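Local atomic coordinates of serine-tRNA ligase (Naegleria fowleri, PDB entry 6BLJ), a protein that probably attaches serine to its cognate tRNA in the cytoplasm, activating the amino acid with ATP as class II aminoacyl-tRNA synthetases do. Residues I192-M195 against R196-G200. Numbering follows the deposited sequence.
Sequences IDIM and RKLGG
The amides of R196, K197 and L198 bond to the carbonyls of I192, D193 and I194, the last turn of a short helix, and a Schellman motif then ends it: G200 N reaches back to M195 O (2.9 Å, 164° at the hydrogen) while G199 N bonds to R196 O. G199 has positive phi (71°), a conformation that a residue without CB adopts at little cost. On one flank I192 and R196 run side by side. With CG1 anti to the backbone N (chi1 -175°) and an extended chain, I192 carries CD1 over the centre of one guanidinium face, 3.5 Å above its plane, an apolar cover that leaves the N-H groups at the rim to polar partners. One water lies in that plane at the edge, accepting from R196 NH1 (3.1 Å) and donating to D193 OD1 (3.2 Å); it bridges opposite charges 5.1 Å apart between NH1 and OD1. R196 NH2 bonds to T203 OG1. On the buried flank the branched I194 and L198 lie alongside, CG2 to CD1 4.2 Å. The bent chain of K197 takes NZ to a salt bridge with the C-terminal carboxylate of N485 and a cation-pi contact with F483. I194 and M195 pack on helix 448-458, L198 and M195 touch L221 of helix 220-238, and V465 of strand 464-466 meets I194 and L198, seating this helix end against the class II core.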
loop_
_atom_site.group_PDB
_atom_site.type_symbol
_atom_site.label_atom_id
_atom_site.label_comp_id
_atom_site.label_asym_id
_atom_site.label_seq_id
_atom_site.Cartn_x
_atom_site.Cartn_y
_atom_site.Cartn_z
ATOM N N ILE A 192 -6.349 -19.296 23.462
ATOM C CA ILE A 192 -5.273 -18.424 23.955
ATOM C C ILE A 192 -5.000 -18.677 25.442
ATOM O O ILE A 192 -3.840 -18.722 25.874
ATOM C CB ILE A 192 -5.580 -16.935 23.678
ATOM C CG1 ILE A 192 -4.374 -16.070 24.104
ATOM C CG2 ILE A 192 -6.860 -16.472 24.405
ATOM C CD1 ILE A 192 -4.565 -14.608 23.829
ATOM N N ASP A 193 -6.054 -18.868 26.244
ATOM C CA ASP A 193 -5.860 -19.138 27.670
ATOM C C ASP A 193 -5.202 -20.488 27.890
ATOM O O ASP A 193 -4.307 -20.620 28.733
ATOM C CB ASP A 193 -7.195 -19.072 28.409
ATOM C CG ASP A 193 -7.821 -17.694 28.339
ATOM O OD1 ASP A 193 -7.109 -16.722 28.656
ATOM O OD2 ASP A 193 -8.997 -17.576 27.940
ATOM N N ILE A 194 -5.623 -21.496 27.125
ATOM C CA ILE A 194 -5.012 -22.820 27.217
ATOM C C ILE A 194 -3.523 -22.743 26.908
ATOM O O ILE A 194 -2.687 -23.260 27.662
ATOM C CB ILE A 194 -5.728 -23.799 26.268
ATOM C CG1 ILE A 194 -7.180 -23.997 26.714
ATOM C CG2 ILE A 194 -4.979 -25.108 26.224
ATOM C CD1 ILE A 194 -8.048 -24.736 25.697
ATOM N N MET A 195 -3.167 -22.103 25.786
ATOM C CA MET A 195 -1.761 -22.067 25.381
ATOM C C MET A 195 -0.909 -21.299 26.388
ATOM O O MET A 195 0.231 -21.687 26.674
ATOM C CB MET A 195 -1.623 -21.449 23.986
ATOM C CG MET A 195 -2.235 -22.307 22.891
ATOM S SD MET A 195 -1.938 -21.632 21.242
ATOM C CE MET A 195 -2.647 -22.948 20.249
ATOM N N ARG A 196 -1.445 -20.217 26.947
ATOM C CA ARG A 196 -0.708 -19.490 27.980
ATOM C C ARG A 196 -0.579 -20.321 29.254
ATOM O O ARG A 196 0.464 -20.282 29.926
ATOM C CB ARG A 196 -1.387 -18.150 28.283
ATOM C CG ARG A 196 -1.151 -17.067 27.212
ATOM C CD ARG A 196 -1.873 -15.759 27.565
ATOM N NE ARG A 196 -1.572 -14.708 26.598
ATOM C CZ ARG A 196 -2.331 -13.629 26.437
ATOM N NH1 ARG A 196 -3.430 -13.478 27.171
ATOM N NH2 ARG A 196 -2.004 -12.711 25.540
ATOM N N LYS A 197 -1.634 -21.057 29.619
ATOM C CA LYS A 197 -1.558 -21.902 30.810
ATOM C C LYS A 197 -0.565 -23.044 30.623
ATOM O O LYS A 197 -0.027 -23.561 31.608
ATOM C CB LYS A 197 -2.946 -22.436 31.171
ATOM C CG LYS A 197 -3.831 -21.428 31.900
ATOM C CD LYS A 197 -5.289 -21.902 31.993
ATOM C CE LYS A 197 -5.433 -23.124 32.893
ATOM N NZ LYS A 197 -4.994 -22.823 34.286
ATOM N N LEU A 198 -0.338 -23.473 29.381
ATOM C CA LEU A 198 0.717 -24.438 29.091
ATOM C C LEU A 198 2.105 -23.815 29.129
ATOM O O LEU A 198 3.093 -24.555 29.085
ATOM C CB LEU A 198 0.500 -25.086 27.719
ATOM C CG LEU A 198 -0.744 -25.957 27.529
ATOM C CD1 LEU A 198 -0.967 -26.263 26.046
ATOM C CD2 LEU A 198 -0.648 -27.244 28.352
ATOM N N GLY A 199 2.208 -22.491 29.210
ATOM C CA GLY A 199 3.500 -21.845 29.059
ATOM C C GLY A 199 4.029 -21.894 27.640
ATOM O O GLY A 199 5.241 -21.830 27.435
ATOM N N GLY A 200 3.149 -22.000 26.649
ATOM C CA GLY A 200 3.609 -22.236 25.294
ATOM C C GLY A 200 3.458 -21.082 24.327
ATOM O O GLY A 200 3.742 -21.240 23.139
HETATM O O HOH W 1 -4.550 -15.010 29.576
#